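PDB 6XEP: thiamine-monophosphate kinase from Stenotrophomonas maltophilia, which probably catalyses the ATP-dependent phosphorylation of thiamine monophosphate to thiamine diphosphate, the active form of vitamin B1, using magnesium. Local coordinates for residues D18-R21 with A22-E26; R67-D70 with I71-T75. All coordinates share one frame; numbering follows the deposited sequence. Where two conformers were deposited one is given.

Contact 1. Residues D18-R21 with A22-E26; sequences DRIR and ARTLE. With NA (sodium ion), chain D.
The carbonyl oxygen of Arg-21 is gripped twice near the C-terminal end of helix 17-24: by the backbone N of Leu-25 at 2.9 Å and by Thr-24 OG1 at 3.2 Å, both arriving from the same face of its carbonyl plane. The threonine hydroxyl turns back onto the helix because OG1 sits between its own backbone N and carbonyl carbon (chi1 61°), which leaves Thr-24 CG2 3.5 Å from Ile-20 O. Next to it in the chain, Arg-23 folds its guanidinium back over the preceding turn. Its NH1 donates to Arg-19 O at 3.0 Å, with the oxygen at the edge of the guanidinium and near its plane, while the Arg-23 N bond to that same oxygen is weak. In the conformer described, Arg-19 runs beside Arg-23 and pairs with Asp-112 of helix 104-120; Arg-23 pairs with Asp-119 of the same helix, and Phe-115 adds a cation-pi contact to it. Phe-115 also packs on Ile-20, which meets Phe-14 and Leu-32 as well. The carbonyl oxygens of Thr-24, Arg-27 and Ile-30 gather round a sodium ion; Thr-24 O lies 2.4 Å from the sodium ion, and a water oxygen lies 2.8 Å from the same ion.

Contact 2. Residues R67-D70 with I71-T75; sequences RAFD and IGWKT
Phe-69 lies alongside Trp-73 one turn further on, CE1 of the phenyl ring 4.2 Å from CE3 of the indole, the two side chains pointing the same way. In both residues CG is anti to the backbone N (chi1 179° for Phe-69, -179° for Trp-73), and this shared setting sends the rings off the helix together. The indole is also held through its pyrrole nitrogen, NE1, which donates to Pro-204 O. At the foot of these two side chains, in the backbone, Trp-73 N bonds to Phe-69 O at 3.0 Å. This is the first turn of helix 68-85, in the AIR synthase-related N-terminal domain, with Arg-67 at the N-cap position; Ile-71 N reaches Arg-67 O at 3.0 Å, nearly straight at 161°. Ile-71 CG1 lies 3.4 Å from Arg-67 O, and the isoleucine also meets Phe-62 and Leu-137. Asp-70 directs its carboxylate to Arg-203 in a salt bridge. Its carbonyl oxygen takes Lys-74 N at 2.9 Å, and the extended lysine carries NZ to Asp-274, a predicted substrate-binding residue, and to Leu-201 O. Thr-75 OG1 bonds to Ile-71 O at 2.7 Å, approaching from the opposite face of the carbonyl plane to Thr-75 N.

Both contacts are single-helix turns, with their centres about 20 Å apart and nearest atoms about 8 Å apart. Contact 1 closes a short peripheral helix, whereas contact 2 opens the long helix 68-85 nearer the middle of the chain and is largely buried. Helix 104-120 is their common neighbour: Asp-112 pairs with Arg-19 of contact 1 and also touches Phe-69 of contact 2. At 18-26 arginines pair with acids of that helix, and at the helix end a carbonyl oxygen goes to sodium. At 67-75 the four backbone hydrogen bonds between the segments are all near-straight, whereas in contact 1 two are weak, and the polar ends of Asp-70, Trp-73 and Lys-74 join the helix to Leu-201, Arg-203, Pro-204 and Asp-274.

Contact 1. Residues D18-R21 with A22-E26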
ATOM      1  N   ASP A  18       8.385 -17.934   2.886  1.00 19.91           N
ATOM      2  CA  ASP A  18       9.700 -18.489   3.205  1.00 23.62           C
ATOM      3  C   ASP A  18      10.808 -17.543   2.759  1.00 18.91           C
ATOM      4  O   ASP A  18      11.764 -17.282   3.501  1.00 17.60           O
ATOM      5  CB  ASP A  18       9.876 -19.865   2.562  1.00 27.44           C
ATOM      6  CG  ASP A  18       8.963 -20.909   3.172  1.00 42.14           C
ATOM      7  OD1 ASP A  18       8.681 -20.819   4.393  1.00 35.80           O
ATOM      8  OD2 ASP A  18       8.518 -21.820   2.437  1.00 39.67           O
ATOM      9  N   ARG A  19      10.704 -17.022   1.544  1.00 14.92           N
ATOM     10  CA  ARG A  19      11.709 -16.069   1.091  0.53 18.41           C
ATOM     11  C   ARG A  19      11.617 -14.753   1.858  1.00 15.99           C
ATOM     12  O   ARG A  19      12.649 -14.120   2.112  1.00 16.20           O
ATOM     13  CB  ARG A  19      11.586 -15.861  -0.418  0.53 17.82           C
ATOM     14  CG  ARG A  19      12.053 -17.094  -1.212  0.53 18.41           C
ATOM     15  CD  ARG A  19      12.256 -16.753  -2.686  0.53 19.76           C
ATOM     16  NE  ARG A  19      11.006 -16.767  -3.439  0.53 17.08           N
ATOM     17  CZ  ARG A  19      10.912 -16.446  -4.728  0.53 17.61           C
ATOM     18  NH1 ARG A  19       9.739 -16.480  -5.343  0.53 19.67           N
ATOM     19  NH2 ARG A  19      11.996 -16.085  -5.407  0.53 14.45           N
ATOM     20  N   ILE A  20      10.410 -14.341   2.270  1.00 13.13           N
ATOM     21  CA  ILE A  20      10.290 -13.160   3.125  1.00 14.16           C
ATOM     22  C   ILE A  20      11.071 -13.360   4.419  1.00 13.69           C
ATOM     23  O   ILE A  20      11.895 -12.523   4.804  1.00 17.87           O
ATOM     24  CB  ILE A  20       8.814 -12.846   3.416  1.00 12.73           C
ATOM     25  CG1 ILE A  20       8.142 -12.262   2.167  1.00 14.99           C
ATOM     26  CG2 ILE A  20       8.692 -11.837   4.598  1.00 17.56           C
ATOM     27  CD1 ILE A  20       6.648 -12.259   2.255  1.00 20.79           C
ATOM     28  N   ARG A  21      10.819 -14.474   5.115  1.00 20.03           N
ATOM     29  CA  ARG A  21      11.470 -14.699   6.402  1.00 16.71           C
ATOM     30  C   ARG A  21      12.978 -14.839   6.253  1.00 23.44           C
ATOM     31  O   ARG A  21      13.734 -14.400   7.126  1.00 24.19           O
ATOM     32  CB  ARG A  21      10.905 -15.944   7.087  1.00 16.50           C
ATOM     33  CG  ARG A  21       9.477 -15.818   7.573  1.00 19.81           C
ATOM     34  CD  ARG A  21       9.034 -17.138   8.212  1.00 27.87           C
ATOM     35  NE  ARG A  21       7.587 -17.192   8.397  1.00 33.23           N
ATOM     36  CZ  ARG A  21       6.901 -18.319   8.575  1.00 41.33           C
ATOM     37  NH1 ARG A  21       7.526 -19.494   8.593  1.00 46.63           N
ATOM     38  NH2 ARG A  21       5.585 -18.272   8.732  1.00 44.93           N
ATOM     39  N   ALA A  22      13.439 -15.462   5.164  1.00 17.68           N
ATOM     40  CA  ALA A  22      14.874 -15.612   4.977  1.00 19.30           C
ATOM     41  C   ALA A  22      15.554 -14.253   4.999  1.00 23.88           C
ATOM     42  O   ALA A  22      16.685 -14.118   5.492  1.00 24.60           O
ATOM     43  CB  ALA A  22      15.148 -16.342   3.663  1.00 25.54           C
ATOM     44  N   ARG A  23      14.854 -13.232   4.526  1.00 18.88           N
ATOM     45  CA  ARG A  23      15.400 -11.887   4.464  1.00 20.13           C
ATOM     46  C   ARG A  23      15.205 -11.102   5.760  1.00 27.52           C
ATOM     47  O   ARG A  23      16.093 -10.335   6.142  1.00 29.61           O
ATOM     48  CB  ARG A  23      14.787 -11.168   3.264  1.00 18.85           C
ATOM     49  CG  ARG A  23      15.325 -11.747   1.950  1.00 17.76           C
ATOM     50  CD  ARG A  23      14.400 -11.535   0.755  1.00 20.51           C
ATOM     51  NE  ARG A  23      15.068 -11.991  -0.465  1.00 15.83           N
ATOM     52  CZ  ARG A  23      15.185 -13.268  -0.833  1.00 20.59           C
ATOM     53  NH1 ARG A  23      14.659 -14.231  -0.076  1.00 17.68           N
ATOM     54  NH2 ARG A  23      15.853 -13.583  -1.946  1.00 18.67           N
ATOM     55  N   THR A  24      14.098 -11.298   6.483  1.00 18.82           N
ATOM     56  CA  THR A  24      13.961 -10.615   7.767  1.00 18.62           C
ATOM     57  C   THR A  24      14.867 -11.212   8.843  1.00 23.15           C
ATOM     58  O   THR A  24      15.187 -10.530   9.823  1.00 22.53           O
ATOM     59  CB  THR A  24      12.506 -10.655   8.235  1.00 18.77           C
ATOM     60  OG1 THR A  24      12.102 -12.020   8.415  1.00 21.15           O
ATOM     61  CG2 THR A  24      11.595  -9.965   7.227  1.00 16.75           C
ATOM     62  N   LEU A  25      15.295 -12.474   8.690  1.00 22.53           N
ATOM     63  CA  LEU A  25      16.184 -13.067   9.680  1.00 24.28           C
ATOM     64  C   LEU A  25      17.508 -12.317   9.751  1.00 28.28           C
ATOM     65  O   LEU A  25      18.132 -12.266  10.812  1.00 34.66           O
ATOM     66  CB  LEU A  25      16.415 -14.548   9.355  1.00 22.93           C
ATOM     67  CG  LEU A  25      17.077 -15.416  10.426  1.00 41.97           C
ATOM     68  CD1 LEU A  25      16.214 -15.482  11.671  1.00 30.36           C
ATOM     69  CD2 LEU A  25      17.382 -16.829   9.905  1.00 35.78           C
ATOM     70  N   GLU A  26      17.935 -11.703   8.644  1.00 25.81           N
ATOM     71  CA  GLU A  26      19.216 -11.010   8.588  1.00 36.83           C
ATOM     72  C   GLU A  26      19.083  -9.500   8.764  1.00 35.18           C
ATOM     73  O   GLU A  26      20.025  -8.767   8.450  1.00 40.63           O
ATOM     74  CB  GLU A  26      19.927 -11.314   7.263  1.00 37.51           C
ATOM     75  CG  GLU A  26      20.076 -12.806   6.923  1.00 37.26           C
ATOM     76  CD  GLU A  26      20.829 -13.613   7.981  1.00 50.54           C
ATOM     77  OE1 GLU A  26      21.605 -13.029   8.769  1.00 46.13           O
ATOM     78  OE2 GLU A  26      20.641 -14.851   8.020  1.00 53.89           O
TER
HETATM   79 NA    NA D 403      15.154  -9.805  12.123  1.00 24.65          NA
HETATM   80  O   HOH W   1      13.301 -11.887  12.434  0.52 24.65           O

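Contact 2. Residues R67-D70 with I71-T75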
ATOM      1  N   ARG A  67       5.768 -10.866 -18.654  1.00 14.45           N
ATOM      2  CA  ARG A  67       5.968 -12.058 -17.831  1.00 14.30           C
ATOM      3  C   ARG A  67       6.011 -11.713 -16.346  1.00 14.13           C
ATOM      4  O   ARG A  67       6.347 -10.598 -15.948  1.00 13.03           O
ATOM      5  CB  ARG A  67       7.262 -12.769 -18.232  1.00 13.16           C
ATOM      6  CG  ARG A  67       7.250 -13.331 -19.657  1.00 16.63           C
ATOM      7  CD  ARG A  67       6.332 -14.499 -19.799  1.00 17.46           C
ATOM      8  NE  ARG A  67       6.819 -15.645 -19.031  1.00 21.08           N
ATOM      9  CZ  ARG A  67       7.728 -16.505 -19.474  1.00 21.94           C
ATOM     10  NH1 ARG A  67       8.258 -16.357 -20.686  1.00 21.31           N
ATOM     11  NH2 ARG A  67       8.108 -17.515 -18.705  1.00 18.90           N
ATOM     12  N   ALA A  68       5.676 -12.707 -15.515  1.00 13.55           N
ATOM     13  CA  ALA A  68       5.595 -12.506 -14.065  1.00 12.68           C
ATOM     14  C   ALA A  68       6.872 -11.903 -13.475  1.00 12.52           C
ATOM     15  O   ALA A  68       6.811 -10.988 -12.645  1.00 12.19           O
ATOM     16  CB  ALA A  68       5.274 -13.847 -13.390  1.00 13.78           C
ATOM     17  N   PHE A  69       8.044 -12.431 -13.852  1.00 13.50           N
ATOM     18  CA  PHE A  69       9.289 -11.881 -13.306  1.00 12.85           C
ATOM     19  C   PHE A  69       9.394 -10.384 -13.575  1.00 14.81           C
ATOM     20  O   PHE A  69       9.795  -9.612 -12.702  1.00 12.66           O
ATOM     21  CB  PHE A  69      10.492 -12.621 -13.904  1.00 14.34           C
ATOM     22  CG  PHE A  69      11.837 -12.118 -13.425  1.00 12.85           C
ATOM     23  CD1 PHE A  69      12.436 -11.021 -14.008  1.00 14.50           C
ATOM     24  CD2 PHE A  69      12.519 -12.791 -12.431  1.00 14.40           C
ATOM     25  CE1 PHE A  69      13.660 -10.563 -13.569  1.00 18.36           C
ATOM     26  CE2 PHE A  69      13.755 -12.360 -11.987  1.00 17.20           C
ATOM     27  CZ  PHE A  69      14.325 -11.241 -12.557  1.00 15.76           C
ATOM     28  N   ASP A  70       9.059  -9.959 -14.785  1.00 12.74           N
ATOM     29  CA  ASP A  70       9.202  -8.543 -15.135  1.00 12.48           C
ATOM     30  C   ASP A  70       8.172  -7.679 -14.424  1.00 14.76           C
ATOM     31  O   ASP A  70       8.460  -6.529 -14.070  1.00 11.71           O
ATOM     32  CB  ASP A  70       9.102  -8.413 -16.651  1.00 15.18           C
ATOM     33  CG  ASP A  70      10.139  -9.268 -17.347  1.00 17.78           C
ATOM     34  OD1 ASP A  70      11.291  -9.279 -16.858  1.00 16.24           O
ATOM     35  OD2 ASP A  70       9.812  -9.950 -18.349  1.00 17.30           O
ATOM     36  N   ILE A  71       6.970  -8.215 -14.207  1.00 13.65           N
ATOM     37  CA  ILE A  71       5.976  -7.499 -13.417  1.00 12.48           C
ATOM     38  C   ILE A  71       6.471  -7.318 -11.990  1.00 14.36           C
ATOM     39  O   ILE A  71       6.328  -6.241 -11.400  1.00 12.49           O
ATOM     40  CB  ILE A  71       4.625  -8.239 -13.458  1.00 13.21           C
ATOM     41  CG1 ILE A  71       4.086  -8.273 -14.884  1.00 14.14           C
ATOM     42  CG2 ILE A  71       3.621  -7.537 -12.567  1.00 16.38           C
ATOM     43  CD1 ILE A  71       2.856  -9.167 -15.023  1.00 16.14           C
ATOM     44  N   GLY A  72       7.057  -8.369 -11.410  1.00 12.45           N
ATOM     45  CA  GLY A  72       7.590  -8.253 -10.061  1.00 12.84           C
ATOM     46  C   GLY A  72       8.707  -7.233  -9.957  1.00 14.47           C
ATOM     47  O   GLY A  72       8.727  -6.403  -9.038  1.00 15.96           O
ATOM     48  N   TRP A  73       9.634  -7.259 -10.907  1.00 11.90           N
ATOM     49  CA  TRP A  73      10.716  -6.276 -10.928  1.00 12.89           C
ATOM     50  C   TRP A  73      10.165  -4.855 -11.067  1.00 12.92           C
ATOM     51  O   TRP A  73      10.467  -3.968 -10.258  1.00 11.29           O
ATOM     52  CB  TRP A  73      11.669  -6.600 -12.084  1.00 12.29           C
ATOM     53  CG  TRP A  73      12.866  -5.671 -12.220  1.00 11.68           C
ATOM     54  CD1 TRP A  73      12.862  -4.365 -12.650  1.00 13.18           C
ATOM     55  CD2 TRP A  73      14.234  -5.996 -11.943  1.00 13.91           C
ATOM     56  NE1 TRP A  73      14.153  -3.867 -12.657  1.00 14.33           N
ATOM     57  CE2 TRP A  73      15.008  -4.842 -12.225  1.00 13.67           C
ATOM     58  CE3 TRP A  73      14.881  -7.149 -11.486  1.00 15.89           C
ATOM     59  CZ2 TRP A  73      16.386  -4.812 -12.055  1.00 17.43           C
ATOM     60  CZ3 TRP A  73      16.264  -7.112 -11.318  1.00 20.04           C
ATOM     61  CH2 TRP A  73      16.991  -5.948 -11.593  1.00 18.34           C
ATOM     62  N   LYS A  74       9.350  -4.623 -12.095  1.00 11.23           N
ATOM     63  CA  LYS A  74       8.967  -3.258 -12.415  1.00 10.46           C
ATOM     64  C   LYS A  74       8.063  -2.670 -11.343  1.00 12.36           C
ATOM     65  O   LYS A  74       8.179  -1.482 -11.022  1.00 13.55           O
ATOM     66  CB  LYS A  74       8.299  -3.201 -13.796  1.00 12.28           C
ATOM     67  CG  LYS A  74       8.000  -1.759 -14.212  1.00 12.15           C
ATOM     68  CD  LYS A  74       7.795  -1.618 -15.727  1.00 11.46           C
ATOM     69  CE  LYS A  74       7.683  -0.140 -16.089  1.00 14.02           C
ATOM     70  NZ  LYS A  74       7.532   0.100 -17.548  1.00 11.84           N
ATOM     71  N   THR A  75       7.188  -3.497 -10.745  1.00 11.52           N
ATOM     72  CA  THR A  75       6.314  -2.979  -9.690  1.00 12.78           C
ATOM     73  C   THR A  75       7.139  -2.368  -8.557  1.00 14.89           C
ATOM     74  O   THR A  75       6.862  -1.252  -8.098  1.00 15.74           O
ATOM     75  CB  THR A  75       5.396  -4.102  -9.178  1.00 15.52           C
ATOM     76  OG1 THR A  75       4.544  -4.524 -10.248  1.00 17.04           O
ATOM     77  CG2 THR A  75       4.497  -3.586  -8.080  1.00 19.23           C
TER